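Local coordinates for protein nitroalkane oxidase (Podospora anserina, PDB 3MKH) that oxidises nitroalkanes to aldehydes or ketones with FAD, releasing nitrite and turning molecular oxygen into hydrogen peroxide, with a preference for longer substrates such as 1-nitrohexane, at residues Q16-L21 with A79-E84; S131-E136 with G166-A171; R348-L353 with Q411-K416. All coordinates share one frame; numbering follows the deposited sequence.

Contact 1: Q16-L21 with A79-E84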
loop_
_atom_site.group_PDB
_atom_site.type_symbol
_atom_site.label_atom_id
_atom_site.label_comp_id
_atom_site.label_asym_id
_atom_site.label_seq_id
_atom_site.Cartn_x
_atom_site.Cartn_y
_atom_site.Cartn_z
ATOM N N GLN A 16 -9.973 24.197 23.867
ATOM C CA GLN A 16 -10.690 23.934 25.112
ATOM C C GLN A 16 -12.207 24.062 24.952
ATOM O O GLN A 16 -12.964 23.218 25.455
ATOM C CB GLN A 16 -10.174 24.828 26.248
ATOM C CG GLN A 16 -8.745 24.513 26.663
ATOM C CD GLN A 16 -8.568 23.058 27.064
ATOM O OE1 GLN A 16 -9.499 22.416 27.576
ATOM N NE2 GLN A 16 -7.374 22.521 26.828
ATOM N N ALA A 17 -12.652 25.097 24.244
ATOM C CA ALA A 17 -14.080 25.246 23.952
ATOM C C ALA A 17 -14.610 24.074 23.115
ATOM O O ALA A 17 -15.729 23.601 23.331
ATOM C CB ALA A 17 -14.354 26.566 23.237
ATOM N N ALA A 18 -13.811 23.615 22.154
ATOM C CA ALA A 18 -14.215 22.483 21.313
ATOM C C ALA A 18 -14.420 21.219 22.158
ATOM O O ALA A 18 -15.400 20.492 21.983
ATOM C CB ALA A 18 -13.183 22.237 20.221
ATOM N N ARG A 19 -13.492 20.962 23.076
ATOM C CA ARG A 19 -13.618 19.810 23.971
ATOM C C ARG A 19 -14.930 19.880 24.754
ATOM O O ARG A 19 -15.668 18.887 24.873
ATOM C CB ARG A 19 -12.437 19.746 24.940
ATOM C CG ARG A 19 -11.087 19.495 24.283
ATOM C CD ARG A 19 -9.974 19.524 25.334
ATOM N NE ARG A 19 -10.040 18.358 26.203
ATOM C CZ ARG A 19 -10.379 18.394 27.484
ATOM N NH1 ARG A 19 -10.659 19.556 28.069
ATOM N NH2 ARG A 19 -10.423 17.268 28.185
ATOM N N SER A 20 -15.228 21.062 25.278
ATOM C CA SER A 20 -16.440 21.268 26.069
ATOM C C SER A 20 -17.725 21.135 25.229
ATOM O O SER A 20 -18.700 20.494 25.638
ATOM C CB SER A 20 -16.375 22.642 26.763
ATOM O OG SER A 20 -17.501 22.855 27.591
ATOM N N LEU A 21 -17.728 21.741 24.046
ATOM C CA LEU A 21 -18.874 21.627 23.151
ATOM C C LEU A 21 -19.168 20.175 22.767
ATOM O O LEU A 21 -20.323 19.704 22.822
ATOM C CB LEU A 21 -18.613 22.419 21.880
ATOM C CG LEU A 21 -19.895 22.502 21.052
ATOM C CD1 LEU A 21 -20.601 23.813 21.376
ATOM C CD2 LEU A 21 -19.612 22.380 19.570
ATOM N N ALA A 79 -10.240 24.036 11.965
ATOM C CA ALA A 79 -9.683 22.689 11.884
ATOM C C ALA A 79 -9.547 22.088 13.275
ATOM O O ALA A 79 -9.748 20.887 13.468
ATOM C CB ALA A 79 -8.338 22.699 11.169
ATOM N N ILE A 80 -9.214 22.931 14.250
ATOM C CA ILE A 80 -9.102 22.482 15.632
ATOM C C ILE A 80 -10.465 22.035 16.153
ATOM O O ILE A 80 -10.607 20.947 16.711
ATOM C CB ILE A 80 -8.478 23.575 16.535
ATOM C CG1 ILE A 80 -6.989 23.728 16.193
ATOM C CG2 ILE A 80 -8.703 23.237 18.009
ATOM C CD1 ILE A 80 -6.320 25.004 16.737
ATOM N N LEU A 81 -11.480 22.855 15.934
ATOM C CA LEU A 81 -12.824 22.504 16.375
ATOM C C LEU A 81 -13.297 21.206 15.712
ATOM O O LEU A 81 -13.811 20.294 16.375
ATOM C CB LEU A 81 -13.797 23.644 16.057
ATOM C CG LEU A 81 -15.285 23.318 16.231
ATOM C CD1 LEU A 81 -15.608 23.077 17.693
ATOM C CD2 LEU A 81 -16.148 24.453 15.686
ATOM N N VAL A 82 -13.143 21.134 14.397
ATOM C CA VAL A 82 -13.628 19.979 13.640
ATOM C C VAL A 82 -12.943 18.664 14.055
ATOM O O VAL A 82 -13.603 17.623 14.173
ATOM C CB VAL A 82 -13.491 20.207 12.116
ATOM C CG1 VAL A 82 -13.767 18.933 11.360
ATOM C CG2 VAL A 82 -14.452 21.306 11.662
ATOM N N GLU A 83 -11.631 18.712 14.282
ATOM C CA GLU A 83 -10.897 17.523 14.707
ATOM C C GLU A 83 -11.459 17.005 16.033
ATOM O O GLU A 83 -11.747 15.811 16.183
ATOM C CB GLU A 83 -9.371 17.796 14.836
ATOM C CG GLU A 83 -8.606 16.608 15.469
ATOM C CD GLU A 83 -7.156 16.925 15.881
ATOM O OE1 GLU A 83 -6.611 17.957 15.439
ATOM O OE2 GLU A 83 -6.566 16.132 16.660
ATOM N N GLU A 84 -11.609 17.906 16.998
ATOM C CA GLU A 84 -12.135 17.513 18.286
ATOM C C GLU A 84 -13.555 16.928 18.155
ATOM O O GLU A 84 -13.851 15.873 18.719
ATOM C CB GLU A 84 -12.113 18.705 19.260
ATOM C CG GLU A 84 -12.734 18.391 20.634
ATOM C CD GLU A 84 -12.021 17.253 21.376
ATOM O OE1 GLU A 84 -10.826 16.978 21.106
ATOM O OE2 GLU A 84 -12.664 16.637 22.241
HETATM O O HOH W 1 -14.453 16.517 24.346
#

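Contact 2: S131-E136 with G166-A171. With FAD (flavin-adenine dinucleotide), chain E.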
loop_
_atom_site.group_PDB
_atom_site.type_symbol
_atom_site.label_atom_id
_atom_site.label_comp_id
_atom_site.label_asym_id
_atom_site.label_seq_id
_atom_site.Cartn_x
_atom_site.Cartn_y
_atom_site.Cartn_z
ATOM N N SER A 131 -27.992 24.768 3.671
ATOM C CA SER A 131 -27.536 23.644 2.862
ATOM C C SER A 131 -26.900 24.146 1.580
ATOM O O SER A 131 -27.403 25.079 0.964
ATOM C CB SER A 131 -28.718 22.733 2.515
ATOM O OG SER A 131 -28.289 21.579 1.815
ATOM N N LEU A 132 -25.778 23.541 1.195
ATOM C CA LEU A 132 -25.194 23.779 -0.124
ATOM C C LEU A 132 -25.710 22.658 -1.018
ATOM O O LEU A 132 -25.346 21.476 -0.865
ATOM C CB LEU A 132 -23.661 23.812 -0.058
ATOM C CG LEU A 132 -22.838 23.873 -1.361
ATOM C CD1 LEU A 132 -23.476 24.743 -2.412
ATOM C CD2 LEU A 132 -21.424 24.357 -1.076
ATOM N N VAL A 133 -26.623 23.021 -1.905
ATOM C CA VAL A 133 -27.398 22.035 -2.637
ATOM C C VAL A 133 -26.816 21.911 -4.034
ATOM O O VAL A 133 -27.226 22.601 -4.967
ATOM C CB VAL A 133 -28.876 22.408 -2.692
ATOM C CG1 VAL A 133 -29.692 21.261 -3.302
ATOM C CG2 VAL A 133 -29.384 22.745 -1.290
ATOM N N PHE A 134 -25.837 21.017 -4.139
ATOM C CA PHE A 134 -25.013 20.845 -5.320
ATOM C C PHE A 134 -25.292 19.487 -5.959
ATOM O O PHE A 134 -25.619 19.399 -7.147
ATOM C CB PHE A 134 -23.548 20.910 -4.883
ATOM C CG PHE A 134 -22.556 20.867 -6.016
ATOM C CD1 PHE A 134 -22.067 19.659 -6.481
ATOM C CD2 PHE A 134 -22.077 22.036 -6.587
ATOM C CE1 PHE A 134 -21.138 19.620 -7.516
ATOM C CE2 PHE A 134 -21.149 21.999 -7.615
ATOM C CZ PHE A 134 -20.684 20.796 -8.080
ATOM N N SER A 135 -25.154 18.428 -5.160
ATOM C CA SER A 135 -25.183 17.062 -5.674
ATOM C C SER A 135 -26.545 16.609 -6.197
ATOM O O SER A 135 -27.594 17.100 -5.763
ATOM C CB SER A 135 -24.678 16.081 -4.611
ATOM O OG SER A 135 -23.335 16.372 -4.260
ATOM N N GLU A 136 -26.504 15.641 -7.109
ATOM C CA GLU A 136 -27.674 15.177 -7.849
ATOM C C GLU A 136 -27.628 13.650 -7.988
ATOM O O GLU A 136 -26.547 13.053 -8.009
ATOM C CB GLU A 136 -27.716 15.839 -9.242
ATOM C CG GLU A 136 -27.926 17.339 -9.187
ATOM C CD GLU A 136 -28.071 18.008 -10.559
ATOM O OE1 GLU A 136 -27.720 17.405 -11.601
ATOM O OE2 GLU A 136 -28.524 19.165 -10.577
ATOM N N GLY A 166 -35.651 20.722 -10.574
ATOM C CA GLY A 166 -34.647 19.680 -10.591
ATOM C C GLY A 166 -34.650 18.818 -9.350
ATOM O O GLY A 166 -35.273 19.156 -8.341
ATOM N N GLU A 167 -33.945 17.697 -9.443
ATOM C CA GLU A 167 -33.760 16.803 -8.324
ATOM C C GLU A 167 -32.348 16.899 -7.783
ATOM O O GLU A 167 -31.383 17.004 -8.536
ATOM C CB GLU A 167 -34.078 15.364 -8.734
ATOM C CG GLU A 167 -35.517 15.205 -9.132
ATOM C CD GLU A 167 -35.899 13.785 -9.507
ATOM O OE1 GLU A 167 -35.036 12.873 -9.457
ATOM O OE2 GLU A 167 -37.083 13.598 -9.852
ATOM N N LYS A 168 -32.235 16.859 -6.462
ATOM C CA LYS A 168 -30.946 16.930 -5.808
ATOM C C LYS A 168 -30.866 15.749 -4.863
ATOM O O LYS A 168 -31.886 15.214 -4.455
ATOM C CB LYS A 168 -30.841 18.246 -5.023
ATOM C CG LYS A 168 -30.765 19.492 -5.922
ATOM C CD LYS A 168 -29.457 19.514 -6.718
ATOM C CE LYS A 168 -29.199 20.889 -7.403
ATOM N NZ LYS A 168 -27.949 20.788 -8.243
ATOM N N MET A 169 -29.656 15.335 -4.515
ATOM C CA MET A 169 -29.498 14.226 -3.583
ATOM C C MET A 169 -28.199 14.443 -2.833
ATOM O O MET A 169 -27.275 15.058 -3.374
ATOM C CB MET A 169 -29.460 12.901 -4.357
ATOM C CG MET A 169 -29.419 11.640 -3.480
ATOM S SD MET A 169 -29.567 10.152 -4.515
ATOM C CE MET A 169 -29.278 8.846 -3.314
ATOM N N TRP A 170 -28.164 13.981 -1.584
ATOM C CA TRP A 170 -26.985 14.024 -0.718
ATOM C C TRP A 170 -26.731 15.389 -0.069
ATOM O O TRP A 170 -25.783 15.538 0.694
ATOM C CB TRP A 170 -25.714 13.576 -1.454
ATOM C CG TRP A 170 -25.738 12.153 -2.001
ATOM C CD1 TRP A 170 -25.791 11.788 -3.319
ATOM C CD2 TRP A 170 -25.674 10.935 -1.251
ATOM N NE1 TRP A 170 -25.796 10.417 -3.430
ATOM C CE2 TRP A 170 -25.711 9.870 -2.178
ATOM C CE3 TRP A 170 -25.600 10.637 0.116
ATOM C CZ2 TRP A 170 -25.677 8.534 -1.785
ATOM C CZ3 TRP A 170 -25.566 9.303 0.505
ATOM C CH2 TRP A 170 -25.600 8.270 -0.444
ATOM N N ALA A 171 -27.554 16.385 -0.376
ATOM C CA ALA A 171 -27.274 17.734 0.106
ATOM C C ALA A 171 -27.707 17.889 1.553
ATOM O O ALA A 171 -28.889 18.073 1.875
ATOM C CB ALA A 171 -27.914 18.777 -0.784
HETATM P PA FAD E . -20.021 11.275 -8.847
HETATM O O1A FAD E . -20.422 12.114 -9.974
HETATM O O2A FAD E . -21.048 10.555 -8.093
HETATM O O5B FAD E . -18.928 10.221 -9.374
HETATM C C5B FAD E . -18.896 8.885 -8.877
HETATM C C4B FAD E . -17.608 8.133 -9.262
HETATM O O4B FAD E . -17.550 8.004 -10.689
HETATM C C3B FAD E . -16.359 8.918 -8.871
HETATM O O3B FAD E . -15.951 8.554 -7.551
HETATM C C2B FAD E . -15.336 8.424 -9.877
HETATM O O2B FAD E . -14.736 7.219 -9.414
HETATM C C1B FAD E . -16.174 8.143 -11.125
HETATM N N9A FAD E . -16.045 9.302 -12.051
HETATM C C8A FAD E . -17.032 10.095 -12.458
HETATM N N7A FAD E . -16.553 11.027 -13.272
HETATM C C5A FAD E . -15.246 10.826 -13.389
HETATM C C6A FAD E . -14.235 11.463 -14.095
HETATM N N6A FAD E . -14.501 12.519 -14.853
HETATM N N1A FAD E . -12.986 10.995 -14.000
HETATM C C2A FAD E . -12.712 9.944 -13.249
HETATM N N3A FAD E . -13.652 9.313 -12.565
HETATM C C4A FAD E . -14.922 9.729 -12.613
HETATM N N1 FAD E . -23.543 17.169 -1.518
HETATM C C2 FAD E . -23.938 18.500 -1.507
HETATM O O2 FAD E . -24.234 19.050 -2.558
HETATM N N3 FAD E . -23.990 19.204 -0.308
HETATM C C4 FAD E . -23.657 18.581 0.893
HETATM O O4 FAD E . -23.712 19.212 1.946
HETATM C C4X FAD E . -23.264 17.250 0.881
HETATM N N5 FAD E . -22.917 16.595 2.066
HETATM C C5X FAD E . -22.864 15.197 2.081
HETATM C C6 FAD E . -22.861 14.494 3.282
HETATM C C7 FAD E . -22.815 13.105 3.279
HETATM C C7M FAD E . -22.815 12.324 4.589
HETATM C C8 FAD E . -22.768 12.421 2.072
HETATM C C8M FAD E . -22.717 10.893 2.055
HETATM C C9 FAD E . -22.763 13.124 0.876
HETATM C C9A FAD E . -22.814 14.509 0.879
HETATM N N10 FAD E . -22.816 15.217 -0.323
HETATM C C10 FAD E . -23.208 16.549 -0.321
HETATM C "C1'" FAD E . -22.393 14.574 -1.590
HETATM C "C2'" FAD E . -20.877 14.664 -1.769
HETATM O "O2'" FAD E . -20.480 16.027 -1.873
HETATM C "C3'" FAD E . -20.369 13.877 -2.988
HETATM O "O3'" FAD E . -18.950 13.846 -2.938
HETATM C "C4'" FAD E . -20.787 14.482 -4.336
HETATM O "O4'" FAD E . -22.119 14.104 -4.654
HETATM C "C5'" FAD E . -19.856 13.995 -5.452
HETATM O "O5'" FAD E . -19.789 12.568 -5.487
HETATM P P FAD E . -18.682 11.824 -6.360
HETATM O O1P FAD E . -17.394 12.486 -6.125
HETATM O O2P FAD E . -18.787 10.383 -6.129
HETATM O O3P FAD E . -19.154 12.199 -7.857
#

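Contact 3: R348-L353 with Q411-K416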
loop_
_atom_site.group_PDB
_atom_site.type_symbol
_atom_site.label_atom_id
_atom_site.label_comp_id
_atom_site.label_asym_id
_atom_site.label_seq_id
_atom_site.Cartn_x
_atom_site.Cartn_y
_atom_site.Cartn_z
ATOM N N ARG A 348 -2.330 27.773 -3.288
ATOM C CA ARG A 348 -2.909 27.549 -1.964
ATOM C C ARG A 348 -3.920 26.417 -2.038
ATOM O O ARG A 348 -3.985 25.529 -1.180
ATOM C CB ARG A 348 -3.606 28.820 -1.501
ATOM C CG ARG A 348 -2.661 30.014 -1.336
ATOM C CD ARG A 348 -3.468 31.276 -1.026
ATOM N NE ARG A 348 -2.638 32.467 -0.937
ATOM C CZ ARG A 348 -2.938 33.518 -0.177
ATOM N NH1 ARG A 348 -4.046 33.504 0.560
ATOM N NH2 ARG A 348 -2.132 34.581 -0.145
ATOM N N ARG A 349 -4.715 26.494 -3.088
ATOM C CA ARG A 349 -5.769 25.554 -3.392
ATOM C C ARG A 349 -5.243 24.127 -3.470
ATOM O O ARG A 349 -5.885 23.189 -2.993
ATOM C CB ARG A 349 -6.332 25.973 -4.743
ATOM C CG ARG A 349 -7.324 25.074 -5.312
ATOM C CD ARG A 349 -8.253 25.871 -6.178
ATOM N NE ARG A 349 -9.410 25.040 -6.380
ATOM C CZ ARG A 349 -9.589 24.300 -7.454
ATOM N NH1 ARG A 349 -8.696 24.338 -8.438
ATOM N NH2 ARG A 349 -10.674 23.548 -7.546
ATOM N N GLU A 350 -4.076 23.959 -4.086
ATOM C CA GLU A 350 -3.475 22.631 -4.192
ATOM C C GLU A 350 -3.268 21.963 -2.830
ATOM O O GLU A 350 -3.436 20.746 -2.696
ATOM C CB GLU A 350 -2.129 22.670 -4.946
ATOM C CG GLU A 350 -1.667 21.264 -5.359
ATOM C CD GLU A 350 -0.191 21.184 -5.760
ATOM O OE1 GLU A 350 0.644 21.871 -5.134
ATOM O OE2 GLU A 350 0.135 20.411 -6.695
ATOM N N LEU A 351 -2.886 22.752 -1.825
ATOM C CA LEU A 351 -2.667 22.202 -0.488
ATOM C C LEU A 351 -3.976 21.794 0.186
ATOM O O LEU A 351 -4.016 20.792 0.893
ATOM C CB LEU A 351 -1.907 23.193 0.399
ATOM C CG LEU A 351 -0.466 23.507 -0.036
ATOM C CD1 LEU A 351 0.235 24.364 1.025
ATOM C CD2 LEU A 351 0.326 22.237 -0.314
ATOM N N ALA A 352 -5.037 22.574 -0.017
ATOM C CA ALA A 352 -6.342 22.206 0.527
ATOM C C ALA A 352 -6.778 20.858 -0.043
ATOM O O ALA A 352 -7.147 19.970 0.701
ATOM C CB ALA A 352 -7.389 23.274 0.218
ATOM N N LEU A 353 -6.746 20.732 -1.366
ATOM C CA LEU A 353 -7.028 19.460 -2.038
ATOM C C LEU A 353 -6.160 18.315 -1.512
ATOM O O LEU A 353 -6.651 17.195 -1.276
ATOM C CB LEU A 353 -6.818 19.601 -3.542
ATOM C CG LEU A 353 -7.718 20.628 -4.231
ATOM C CD1 LEU A 353 -7.150 21.016 -5.603
ATOM C CD2 LEU A 353 -9.116 20.070 -4.359
ATOM N N GLN A 411 -5.051 17.567 -11.139
ATOM C CA GLN A 411 -4.585 17.416 -12.521
ATOM C C GLN A 411 -4.658 18.727 -13.329
ATOM O O GLN A 411 -3.702 19.086 -14.015
ATOM C CB GLN A 411 -5.370 16.293 -13.210
ATOM C CG GLN A 411 -5.052 16.069 -14.687
ATOM C CD GLN A 411 -5.843 14.907 -15.291
ATOM O OE1 GLN A 411 -5.455 14.357 -16.324
ATOM N NE2 GLN A 411 -6.958 14.536 -14.655
ATOM N N GLN A 412 -5.781 19.439 -13.251
ATOM C CA GLN A 412 -5.913 20.723 -13.952
ATOM C C GLN A 412 -4.945 21.795 -13.441
ATOM O O GLN A 412 -4.448 22.612 -14.218
ATOM C CB GLN A 412 -7.354 21.234 -13.898
ATOM C CG GLN A 412 -8.323 20.310 -14.625
ATOM C CD GLN A 412 -7.925 20.081 -16.083
ATOM O OE1 GLN A 412 -7.513 21.015 -16.782
ATOM N NE2 GLN A 412 -8.054 18.835 -16.549
ATOM N N LEU A 413 -4.679 21.793 -12.139
ATOM C CA LEU A 413 -3.693 22.717 -11.569
ATOM C C LEU A 413 -2.303 22.487 -12.160
ATOM O O LEU A 413 -1.665 23.431 -12.628
ATOM C CB LEU A 413 -3.648 22.600 -10.045
ATOM C CG LEU A 413 -4.888 23.163 -9.342
ATOM C CD1 LEU A 413 -4.938 22.788 -7.841
ATOM C CD2 LEU A 413 -4.954 24.680 -9.536
ATOM N N MET A 414 -1.836 21.241 -12.131
ATOM C CA MET A 414 -0.509 20.898 -12.648
ATOM C C MET A 414 -0.386 21.225 -14.146
ATOM O O MET A 414 0.697 21.547 -14.632
ATOM C CB MET A 414 -0.186 19.416 -12.395
ATOM C CG MET A 414 0.015 19.038 -10.925
ATOM S SD MET A 414 0.617 17.341 -10.692
ATOM C CE MET A 414 -0.807 16.426 -11.304
ATOM N N LEU A 415 -1.504 21.166 -14.865
ATOM C CA LEU A 415 -1.518 21.441 -16.301
ATOM C C LEU A 415 -1.317 22.904 -16.671
ATOM O O LEU A 415 -0.911 23.208 -17.792
ATOM C CB LEU A 415 -2.829 20.938 -16.922
ATOM C CG LEU A 415 -2.882 19.489 -17.405
ATOM C CD1 LEU A 415 -4.339 19.009 -17.543
ATOM C CD2 LEU A 415 -2.132 19.322 -18.713
ATOM N N LYS A 416 -1.624 23.817 -15.756
ATOM C CA LYS A 416 -1.474 25.234 -16.050
ATOM C C LYS A 416 -0.006 25.587 -16.244
ATOM O O LYS A 416 0.851 25.102 -15.510
ATOM C CB LYS A 416 -2.056 26.111 -14.930
ATOM C CG LYS A 416 -3.572 26.025 -14.773
ATOM C CD LYS A 416 -4.083 27.148 -13.889
ATOM C CE LYS A 416 -5.586 27.045 -13.687
ATOM N NZ LYS A 416 -6.147 28.336 -13.172
#

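Contact 1: Q16-L21 with A79-E84
A18 meets L81 and E84 where helix 9-33 packs on helix 75-88 in the N-terminal helical domain of the acyl-CoA dehydrogenase fold. A18 CB lies 3.6 Å from L81 CD1 and 3.8 Å from E84 CB. A methyl group is small enough to let the axes of the two segments approach to 8.8 Å, and they cross at -31°. L81 sends CG anti to its backbone N (chi1 169°), and from there CD1 reaches the A18 methyl; L21 CD2 is a looser neighbour of the same CD1.

E84 does its packing with the aliphatic part of its chain. Its CG sits 3.6 Å from R19 N, against the backbone between A18 and R19, and its CD is 3.8 Å from R19 CG. The two charged ends do not pair: R19 NE stays 5.1 Å from E84 OE2, and the guanidinium and carboxylate planes are turned 57° apart. Instead R19 NH1 donates to Q16 OE1 one helical turn back, on a lone pair in the carbonyl plane. A water donates to both R19 O and E84 OE2, linking the helices.

Farther out, R286 of helix 262-298 forms a salt bridge with E84 OE1. The buried carboxylate therefore has a cationic partner and a water, which would probably help to keep it ionised while its methylenes serve as apolar packing.

Contact 2: S131-E136 with G166-A171
The FAD-binding loops at the ends of strands 130-133 and 161-168 meet here, K168 reaching from one strand end to the backbone and side chain that follow the other. K168 NZ donates to F134 O at 2.9 Å, from above that carbonyl plane, and forms a salt bridge with E136 OE2, also 2.9 Å away, on the anti side of the carboxylate. A bend at chi2 (-67°) starts the lysine chain on this course, and its methylenes pack on the way: K168 CG is pressed tightly against V133 CG1, while CD lies 3.2 Å from S135 O. The ammonium also gives a hydrogen bond to V188 O, its strongest polar partner, and T153 and Q152 bind the E136 carboxylate, so these buried charges are well supplied with partners. One backbone bond, M169 N to S135 O, joins the loops directly.

In this beta domain of the acyl-CoA dehydrogenase fold, the end of strand 130-133 and the loop beyond it hold the pyrimidine side of the flavin and the ribityl O4'. L132 O accepts from FAD N3 at 2.7 Å, and the amides of F134 and S135 both donate to FAD O2. The small hydroxyl of S135 serves twice, donating to FAD N1 and accepting from FAD O4' at 2.6 Å. W170 CB packs against the flavin's N10 and C1', with CE3 3.5 Å from the C8M methyl; M169 CE lies over one face of the indole, toward the rim. The compact A171 lets its CB fit 3.7 Å from L132 O and 4.0 Å from V133 CG1.

Contact 3: R348-L353 with Q411-K416
L413 turns CG anti to its carbonyl carbon (chi1 -71°), and R349 turns its own CG anti to the backbone N (chi1 174°); from there the arginine chain, extended from CG to NE, carries the guanidinium on to the leucine. They belong to helices 402-415 and 345-374 of the C-terminal helical domain of the acyl-CoA dehydrogenase fold, whose short segments run roughly antiparallel, 153° apart, with axes 10.7 Å from each other. That wide spacing is bridged by side chains, and leucine, whose two methyls fork from CG and can touch different partners, suits the gap.

The two branches of L413 do different work. CD1 lies against E350, 3.9 Å from its CA and 4.0 Å from its CB, and meets L353 CD1 tip to tip. CD2 goes to the arginine, lying at the edge of the guanidinium near its plane, 3.9 Å from R349 NH1. This is plain van der Waals contact, for the polar needs of R349 are met elsewhere: NE forms a salt bridge with D271, and NH2 donates to H409, one turn before L413, which helps to fix the guanidinium beside the leucine.

E350 likewise offers its backbone and CB to the leucine while its carboxylate turns to other partners, OE2 to Y419 and OE1 to K321 of the second subunit. K297 of that same subunit donates to M414 O. Within the chain, M414 CG makes a marginal approach to E350 OE2, at 4.4 Å.

From the N terminus, contact 1 comes first, joining helix 9-33 to helix 75-88 and closing a loop of 57 residues that holds helix but no strand. Contact 2 then opens after that loop is shut; its shorter loop of 29 residues returns through strands 154-158 and 161-168 to the flavin. Contact 3 closes the last loop, 57 residues mostly helical, between helix 345-374 and helix 402-415. The three loops follow in series, neither nesting nor crossing. No two contacts touch: nearest atoms are still about 10 to 15 Å apart. Helix 262-298 relates them, having residues that meet side chains of all three, while contacts 1 and 3 also reach the second subunit and contact 2 the third.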